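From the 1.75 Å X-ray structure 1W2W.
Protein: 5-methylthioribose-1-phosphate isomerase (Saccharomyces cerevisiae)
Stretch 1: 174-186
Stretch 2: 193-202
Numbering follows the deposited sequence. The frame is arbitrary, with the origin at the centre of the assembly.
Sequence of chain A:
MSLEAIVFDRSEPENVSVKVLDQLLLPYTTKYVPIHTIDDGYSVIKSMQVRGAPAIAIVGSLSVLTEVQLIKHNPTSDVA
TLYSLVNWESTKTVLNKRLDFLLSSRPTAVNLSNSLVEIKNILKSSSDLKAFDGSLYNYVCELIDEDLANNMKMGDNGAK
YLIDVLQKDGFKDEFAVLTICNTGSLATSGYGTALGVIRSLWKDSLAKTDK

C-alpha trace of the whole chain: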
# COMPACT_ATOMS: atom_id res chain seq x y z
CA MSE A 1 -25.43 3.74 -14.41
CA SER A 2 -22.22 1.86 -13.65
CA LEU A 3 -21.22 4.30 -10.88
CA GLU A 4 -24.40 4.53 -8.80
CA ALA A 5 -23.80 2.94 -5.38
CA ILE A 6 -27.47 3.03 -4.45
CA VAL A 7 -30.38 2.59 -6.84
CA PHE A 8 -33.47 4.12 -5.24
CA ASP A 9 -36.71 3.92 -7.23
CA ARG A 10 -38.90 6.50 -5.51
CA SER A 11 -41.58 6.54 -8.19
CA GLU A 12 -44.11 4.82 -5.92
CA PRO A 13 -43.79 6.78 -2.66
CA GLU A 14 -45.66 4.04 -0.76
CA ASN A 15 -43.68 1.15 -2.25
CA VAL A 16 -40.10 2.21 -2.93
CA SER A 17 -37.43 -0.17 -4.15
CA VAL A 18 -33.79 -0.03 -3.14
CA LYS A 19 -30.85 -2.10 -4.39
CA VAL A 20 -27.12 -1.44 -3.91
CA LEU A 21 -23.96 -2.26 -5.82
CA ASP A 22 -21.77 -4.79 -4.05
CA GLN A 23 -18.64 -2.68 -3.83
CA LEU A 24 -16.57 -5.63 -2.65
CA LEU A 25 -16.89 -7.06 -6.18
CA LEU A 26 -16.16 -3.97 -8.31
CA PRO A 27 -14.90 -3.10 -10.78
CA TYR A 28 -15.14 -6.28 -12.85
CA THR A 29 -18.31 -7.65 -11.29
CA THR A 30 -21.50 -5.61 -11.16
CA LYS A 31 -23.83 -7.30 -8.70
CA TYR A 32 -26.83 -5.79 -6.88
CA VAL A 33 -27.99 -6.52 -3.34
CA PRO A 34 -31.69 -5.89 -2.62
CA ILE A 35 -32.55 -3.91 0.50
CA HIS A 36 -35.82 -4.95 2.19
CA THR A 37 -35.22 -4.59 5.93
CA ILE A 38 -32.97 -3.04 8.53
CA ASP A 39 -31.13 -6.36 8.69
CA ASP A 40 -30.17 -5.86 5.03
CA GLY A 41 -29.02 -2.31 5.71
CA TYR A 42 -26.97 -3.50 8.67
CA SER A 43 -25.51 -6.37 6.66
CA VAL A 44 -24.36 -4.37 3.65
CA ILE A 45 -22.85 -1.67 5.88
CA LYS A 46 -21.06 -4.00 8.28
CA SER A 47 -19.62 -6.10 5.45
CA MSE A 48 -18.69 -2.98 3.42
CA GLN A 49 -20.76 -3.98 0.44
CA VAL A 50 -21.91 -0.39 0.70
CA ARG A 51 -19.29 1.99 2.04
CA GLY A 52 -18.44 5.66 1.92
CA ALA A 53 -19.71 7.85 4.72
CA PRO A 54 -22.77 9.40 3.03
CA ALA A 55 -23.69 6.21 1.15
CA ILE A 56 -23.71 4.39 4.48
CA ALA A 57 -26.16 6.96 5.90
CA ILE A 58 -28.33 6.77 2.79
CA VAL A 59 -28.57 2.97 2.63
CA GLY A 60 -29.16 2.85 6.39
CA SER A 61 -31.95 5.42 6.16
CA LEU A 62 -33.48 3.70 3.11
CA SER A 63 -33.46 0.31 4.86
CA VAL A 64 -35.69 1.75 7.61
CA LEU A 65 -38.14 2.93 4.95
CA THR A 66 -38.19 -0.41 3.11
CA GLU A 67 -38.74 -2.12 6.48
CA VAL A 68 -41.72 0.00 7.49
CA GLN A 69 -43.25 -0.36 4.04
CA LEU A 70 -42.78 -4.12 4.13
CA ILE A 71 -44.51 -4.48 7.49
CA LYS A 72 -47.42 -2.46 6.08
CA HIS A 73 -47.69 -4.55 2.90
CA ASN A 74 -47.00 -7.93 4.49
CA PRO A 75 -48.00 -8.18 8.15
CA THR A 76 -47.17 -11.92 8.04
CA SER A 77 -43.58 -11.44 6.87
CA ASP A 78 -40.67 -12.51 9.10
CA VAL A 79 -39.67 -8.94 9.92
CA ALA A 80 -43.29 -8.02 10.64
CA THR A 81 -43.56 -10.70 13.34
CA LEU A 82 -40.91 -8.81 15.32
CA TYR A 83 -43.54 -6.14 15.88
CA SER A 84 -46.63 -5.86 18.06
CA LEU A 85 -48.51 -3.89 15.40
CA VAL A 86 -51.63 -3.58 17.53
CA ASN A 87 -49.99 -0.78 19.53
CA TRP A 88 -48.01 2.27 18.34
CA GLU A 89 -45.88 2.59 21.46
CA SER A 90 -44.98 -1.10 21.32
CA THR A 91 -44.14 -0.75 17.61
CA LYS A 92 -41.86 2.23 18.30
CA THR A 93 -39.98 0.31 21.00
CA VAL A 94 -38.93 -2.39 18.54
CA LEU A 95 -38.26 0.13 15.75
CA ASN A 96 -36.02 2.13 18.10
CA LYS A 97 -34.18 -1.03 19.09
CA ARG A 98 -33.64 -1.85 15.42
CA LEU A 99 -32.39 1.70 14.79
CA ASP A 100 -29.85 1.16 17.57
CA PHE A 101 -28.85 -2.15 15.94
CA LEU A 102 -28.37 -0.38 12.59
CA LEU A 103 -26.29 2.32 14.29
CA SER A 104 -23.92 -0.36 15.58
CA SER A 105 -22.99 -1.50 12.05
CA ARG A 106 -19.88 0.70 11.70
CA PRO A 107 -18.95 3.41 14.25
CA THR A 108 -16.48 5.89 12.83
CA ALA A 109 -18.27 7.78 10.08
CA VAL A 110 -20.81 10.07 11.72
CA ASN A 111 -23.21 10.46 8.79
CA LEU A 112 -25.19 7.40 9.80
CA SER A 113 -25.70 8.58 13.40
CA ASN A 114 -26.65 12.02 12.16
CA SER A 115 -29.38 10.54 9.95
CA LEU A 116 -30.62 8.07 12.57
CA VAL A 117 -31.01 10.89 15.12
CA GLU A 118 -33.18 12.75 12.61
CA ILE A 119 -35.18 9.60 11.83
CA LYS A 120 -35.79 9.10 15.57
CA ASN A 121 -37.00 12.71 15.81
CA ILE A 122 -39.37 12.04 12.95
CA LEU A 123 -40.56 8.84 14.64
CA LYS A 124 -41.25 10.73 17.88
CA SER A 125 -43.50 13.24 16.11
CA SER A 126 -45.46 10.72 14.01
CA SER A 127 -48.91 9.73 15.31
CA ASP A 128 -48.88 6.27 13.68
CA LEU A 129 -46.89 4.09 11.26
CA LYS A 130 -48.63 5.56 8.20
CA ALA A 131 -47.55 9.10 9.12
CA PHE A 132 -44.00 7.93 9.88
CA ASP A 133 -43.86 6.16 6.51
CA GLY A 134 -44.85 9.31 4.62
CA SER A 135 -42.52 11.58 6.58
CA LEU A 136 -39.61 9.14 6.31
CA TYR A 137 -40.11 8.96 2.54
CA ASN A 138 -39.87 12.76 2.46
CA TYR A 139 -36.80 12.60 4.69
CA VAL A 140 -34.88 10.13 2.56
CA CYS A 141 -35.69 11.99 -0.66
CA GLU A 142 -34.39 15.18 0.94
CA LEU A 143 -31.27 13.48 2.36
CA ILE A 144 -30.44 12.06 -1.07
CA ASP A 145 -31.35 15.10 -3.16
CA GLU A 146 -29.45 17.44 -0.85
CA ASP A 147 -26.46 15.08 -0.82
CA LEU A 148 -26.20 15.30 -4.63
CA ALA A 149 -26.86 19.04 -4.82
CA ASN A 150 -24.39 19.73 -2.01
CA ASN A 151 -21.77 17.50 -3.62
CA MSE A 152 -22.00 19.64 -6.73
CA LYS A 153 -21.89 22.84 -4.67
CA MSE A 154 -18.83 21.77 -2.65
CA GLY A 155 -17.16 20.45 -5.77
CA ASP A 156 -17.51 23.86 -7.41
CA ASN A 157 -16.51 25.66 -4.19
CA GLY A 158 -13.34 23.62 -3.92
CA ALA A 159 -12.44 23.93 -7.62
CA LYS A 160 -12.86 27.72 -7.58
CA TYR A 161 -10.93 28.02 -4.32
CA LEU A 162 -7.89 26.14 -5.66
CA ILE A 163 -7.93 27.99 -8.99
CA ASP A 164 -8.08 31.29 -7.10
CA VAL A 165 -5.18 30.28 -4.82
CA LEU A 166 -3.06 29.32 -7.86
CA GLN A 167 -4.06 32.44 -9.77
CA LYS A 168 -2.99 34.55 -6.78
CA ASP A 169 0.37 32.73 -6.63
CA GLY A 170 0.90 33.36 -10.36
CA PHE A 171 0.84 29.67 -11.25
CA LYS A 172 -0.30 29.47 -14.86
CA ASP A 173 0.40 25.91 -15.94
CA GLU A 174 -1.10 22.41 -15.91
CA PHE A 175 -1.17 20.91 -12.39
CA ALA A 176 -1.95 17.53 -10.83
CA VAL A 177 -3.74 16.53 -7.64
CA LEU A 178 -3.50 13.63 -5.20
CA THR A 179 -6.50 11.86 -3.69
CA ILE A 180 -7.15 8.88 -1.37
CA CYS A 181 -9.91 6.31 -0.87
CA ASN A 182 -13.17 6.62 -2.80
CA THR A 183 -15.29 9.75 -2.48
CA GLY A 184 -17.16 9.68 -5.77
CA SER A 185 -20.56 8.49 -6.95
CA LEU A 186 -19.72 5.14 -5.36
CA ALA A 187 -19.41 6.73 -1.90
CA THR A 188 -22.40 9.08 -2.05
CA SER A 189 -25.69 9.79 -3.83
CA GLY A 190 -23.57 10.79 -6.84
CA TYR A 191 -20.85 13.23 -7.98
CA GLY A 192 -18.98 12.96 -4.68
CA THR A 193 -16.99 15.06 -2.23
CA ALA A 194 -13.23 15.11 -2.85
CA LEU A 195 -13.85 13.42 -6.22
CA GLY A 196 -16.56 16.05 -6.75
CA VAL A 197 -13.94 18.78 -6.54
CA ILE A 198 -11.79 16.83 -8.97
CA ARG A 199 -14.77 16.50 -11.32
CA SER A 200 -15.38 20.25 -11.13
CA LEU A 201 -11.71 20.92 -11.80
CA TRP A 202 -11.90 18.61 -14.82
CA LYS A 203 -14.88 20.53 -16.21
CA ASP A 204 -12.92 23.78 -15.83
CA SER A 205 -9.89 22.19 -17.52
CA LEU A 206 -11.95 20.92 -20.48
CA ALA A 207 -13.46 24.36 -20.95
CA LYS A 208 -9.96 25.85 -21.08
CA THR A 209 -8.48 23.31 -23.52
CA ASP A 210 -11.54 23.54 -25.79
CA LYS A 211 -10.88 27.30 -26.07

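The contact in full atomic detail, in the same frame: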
# COMPACT_ATOMS: atom_id res chain seq x y z
N GLU A 174 -0.48 23.67 -16.33
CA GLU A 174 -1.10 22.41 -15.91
C GLU A 174 -0.63 21.98 -14.51
O GLU A 174 0.56 22.07 -14.20
CB GLU A 174 -0.65 21.32 -16.87
CG GLU A 174 -1.71 20.77 -17.80
CD GLU A 174 -1.28 19.44 -18.38
OE1 GLU A 174 -2.11 18.52 -18.47
OE2 GLU A 174 -0.08 19.31 -18.73
N PHE A 175 -1.55 21.50 -13.68
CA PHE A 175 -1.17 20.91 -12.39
C PHE A 175 -1.87 19.58 -12.14
O PHE A 175 -2.87 19.26 -12.81
CB PHE A 175 -1.48 21.88 -11.24
CG PHE A 175 -2.96 22.14 -11.03
CD1 PHE A 175 -3.70 21.32 -10.18
CD2 PHE A 175 -3.60 23.19 -11.67
CE1 PHE A 175 -5.06 21.55 -9.97
CE2 PHE A 175 -4.95 23.44 -11.47
CZ PHE A 175 -5.69 22.61 -10.63
N ALA A 176 -1.36 18.81 -11.19
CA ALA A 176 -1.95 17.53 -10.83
C ALA A 176 -2.47 17.61 -9.40
O ALA A 176 -2.09 18.50 -8.63
CB ALA A 176 -0.92 16.40 -10.95
N VAL A 177 -3.33 16.66 -9.04
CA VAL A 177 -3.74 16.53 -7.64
C VAL A 177 -3.63 15.08 -7.19
O VAL A 177 -3.63 14.14 -8.01
CB VAL A 177 -5.21 16.95 -7.45
CG1 VAL A 177 -5.44 18.38 -7.96
CG2 VAL A 177 -6.12 15.95 -8.17
N LEU A 178 -3.51 14.93 -5.87
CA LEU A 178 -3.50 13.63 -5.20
C LEU A 178 -4.88 13.41 -4.58
O LEU A 178 -5.52 14.38 -4.16
CB LEU A 178 -2.46 13.64 -4.08
CG LEU A 178 -1.02 13.52 -4.58
CD1 LEU A 178 -0.04 14.11 -3.56
CD2 LEU A 178 -0.67 12.05 -4.87
N THR A 179 -5.33 12.16 -4.51
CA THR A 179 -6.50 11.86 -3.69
C THR A 179 -6.38 10.46 -3.07
O THR A 179 -5.52 9.68 -3.46
CB THR A 179 -7.81 12.06 -4.50
OG1 THR A 179 -8.95 12.10 -3.61
CG2 THR A 179 -8.10 10.91 -5.48
N ILE A 180 -7.24 10.14 -2.10
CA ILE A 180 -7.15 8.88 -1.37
C ILE A 180 -8.56 8.33 -1.23
O ILE A 180 -9.54 9.09 -1.22
CB ILE A 180 -6.52 9.10 0.04
CG1 ILE A 180 -6.16 7.78 0.72
CG2 ILE A 180 -7.45 9.96 0.91
CD1 ILE A 180 -5.37 7.97 2.05
N CYS A 181 -8.65 7.00 -1.13
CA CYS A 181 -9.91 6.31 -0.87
C CYS A 181 -10.86 6.47 -2.06
O CYS A 181 -10.42 6.68 -3.20
CB CYS A 181 -10.58 6.79 0.42
SG CYS A 181 -11.68 5.55 1.18
N ASN A 182 -12.16 6.37 -1.78
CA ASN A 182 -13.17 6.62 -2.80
C ASN A 182 -14.21 7.58 -2.23
O ASN A 182 -14.84 7.31 -1.20
CB ASN A 182 -13.82 5.33 -3.32
CG ASN A 182 -14.98 5.63 -4.27
OD1 ASN A 182 -16.15 5.63 -3.86
ND2 ASN A 182 -14.66 5.92 -5.52
N THR A 183 -14.37 8.71 -2.92
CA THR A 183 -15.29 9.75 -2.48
C THR A 183 -16.20 10.19 -3.61
O THR A 183 -16.68 11.33 -3.62
CB THR A 183 -14.51 10.96 -1.95
OG1 THR A 183 -13.63 11.44 -2.98
CG2 THR A 183 -13.60 10.54 -0.79
N GLY A 184 -16.44 9.30 -4.57
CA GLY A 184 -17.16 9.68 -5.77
C GLY A 184 -18.63 9.30 -5.73
O GLY A 184 -19.26 9.32 -4.67
N SER A 185 -19.18 8.95 -6.88
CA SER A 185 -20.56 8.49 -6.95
C SER A 185 -20.72 7.16 -6.22
O SER A 185 -21.81 6.83 -5.76
CB SER A 185 -20.99 8.36 -8.41
OG SER A 185 -20.88 9.63 -9.04
N LEU A 186 -19.63 6.40 -6.10
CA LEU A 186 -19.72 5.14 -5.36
C LEU A 186 -19.78 5.29 -3.84
O LEU A 186 -20.11 4.33 -3.15
CB LEU A 186 -18.61 4.17 -5.77
CG LEU A 186 -18.73 3.65 -7.21
CD1 LEU A 186 -17.40 3.04 -7.69
CD2 LEU A 186 -19.85 2.61 -7.33
N THR A 193 -17.53 13.99 -3.06
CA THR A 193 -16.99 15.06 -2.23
C THR A 193 -15.61 15.42 -2.76
O THR A 193 -15.51 16.27 -3.63
CB THR A 193 -17.00 14.69 -0.75
OG1 THR A 193 -16.26 13.47 -0.53
CG2 THR A 193 -18.42 14.37 -0.31
N ALA A 194 -14.54 14.79 -2.27
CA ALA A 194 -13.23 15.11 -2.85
C ALA A 194 -13.22 14.83 -4.36
O ALA A 194 -12.69 15.61 -5.14
CB ALA A 194 -12.09 14.38 -2.13
N LEU A 195 -13.80 13.71 -4.79
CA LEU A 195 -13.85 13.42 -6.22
C LEU A 195 -14.77 14.40 -6.95
O LEU A 195 -14.58 14.66 -8.13
CB LEU A 195 -14.24 11.97 -6.53
CG LEU A 195 -13.84 11.49 -7.94
CD1 LEU A 195 -12.32 11.40 -8.06
CD2 LEU A 195 -14.47 10.13 -8.24
N GLY A 196 -15.73 14.97 -6.22
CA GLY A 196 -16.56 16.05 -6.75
C GLY A 196 -15.74 17.26 -7.14
O GLY A 196 -15.92 17.85 -8.22
N VAL A 197 -14.83 17.65 -6.27
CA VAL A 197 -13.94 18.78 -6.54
C VAL A 197 -13.10 18.48 -7.76
O VAL A 197 -12.89 19.34 -8.62
CB VAL A 197 -13.01 19.07 -5.35
CG1 VAL A 197 -11.97 20.14 -5.73
CG2 VAL A 197 -13.84 19.54 -4.15
N ILE A 198 -12.59 17.25 -7.83
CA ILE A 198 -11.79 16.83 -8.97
C ILE A 198 -12.63 16.87 -10.26
O ILE A 198 -12.16 17.32 -11.32
CB ILE A 198 -11.17 15.45 -8.67
CG1 ILE A 198 -10.01 15.63 -7.68
CG2 ILE A 198 -10.73 14.73 -9.95
CD1 ILE A 198 -9.68 14.33 -6.92
N ARG A 199 -13.88 16.42 -10.16
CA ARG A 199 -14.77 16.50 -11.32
C ARG A 199 -15.02 17.93 -11.77
O ARG A 199 -15.05 18.21 -12.97
CB ARG A 199 -16.09 15.78 -11.05
CG ARG A 199 -15.94 14.27 -11.14
CD ARG A 199 -17.16 13.50 -10.63
NE ARG A 199 -17.12 12.13 -11.13
CZ ARG A 199 -17.57 11.07 -10.46
NH1 ARG A 199 -18.10 11.23 -9.25
NH2 ARG A 199 -17.50 9.87 -11.00
N SER A 200 -15.21 18.83 -10.81
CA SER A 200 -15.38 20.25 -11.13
C SER A 200 -14.14 20.85 -11.76
O SER A 200 -14.22 21.61 -12.74
CB SER A 200 -15.78 21.05 -9.89
OG SER A 200 -17.08 20.66 -9.45
N LEU A 201 -12.98 20.50 -11.21
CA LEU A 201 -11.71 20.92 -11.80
C LEU A 201 -11.56 20.40 -13.23
O LEU A 201 -11.05 21.10 -14.12
CB LEU A 201 -10.54 20.48 -10.92
CG LEU A 201 -10.32 21.32 -9.66
CD1 LEU A 201 -9.27 20.64 -8.77
CD2 LEU A 201 -9.85 22.75 -10.02
N TRP A 202 -12.01 19.17 -13.48
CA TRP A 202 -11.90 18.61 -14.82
C TRP A 202 -12.79 19.36 -15.81
O TRP A 202 -12.39 19.62 -16.94
CB TRP A 202 -12.18 17.11 -14.84
CG TRP A 202 -11.97 16.50 -16.20
CD1 TRP A 202 -12.88 15.79 -16.93
CD2 TRP A 202 -10.78 16.56 -17.00
NE1 TRP A 202 -12.33 15.39 -18.13
CE2 TRP A 202 -11.04 15.85 -18.20
CE3 TRP A 202 -9.52 17.13 -16.83
CZ2 TRP A 202 -10.09 15.72 -19.21
CZ3 TRP A 202 -8.57 17.00 -17.83
CH2 TRP A 202 -8.86 16.30 -19.01

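The strand that begins this contact and the helix that answers it run nearly antiparallel, their axes 10.0 Å apart at closest approach, so moving up the strand runs back down the helix, Phe175 meeting Leu201, Val177 Ile198, and Thr179 both Ile198 and Ala194. Val177 and Thr179, two apart in an extended chain, both send CA-to-CB toward the helix, whereas Leu178 between them points away. Ile198 serves both. With chi1 near -75° and chi2 t (159°), its CG1-CD1 bond runs roughly along the strand, in the direction of Thr179: CG1 lies 3.9 Å from Val177 CG2, and CD1 reaches 3.8 Å from Thr179 CB. Beta-branched valine and threonine suit the strand, offering broad, short surfaces to the longer isoleucine. Phe175 starts sideways, but its p rotamer (chi1 66°) brings the end of the ring nearer the helix, and its CZ comes within 4.2 Å of Leu201 CD2, which sits at the ring edge.

Beyond the strand, packing gives way to hydrogen bonding around Thr183. Its backbone O accepts from Thr193 N at 2.8 Å. Its side chain, in the p rotamer (chi1 57°), places OG1 2.9 Å from Leu195 N, which donates to it. An amide in the first turn of a helix has no earlier helical carbonyl to receive it, so a threonine from another segment is well suited to supply the acceptor. The same OG1 packs 3.4 Å from Ala194 CB. Thr193, although it occupies the N-cap position, makes no capping bond with its own side chain.

Gly184 lets the loop pass close to the helix: its CA is 3.7 Å from Leu195 CD2, and an ideal CB would lie only 2.6 Å from that methyl, a clash. Arg199, extended through t at chi2 and chi3, reaches back along the helix to the loop, where NH1 donates a weak hydrogen bond to Ser185 OG at 3.2 Å.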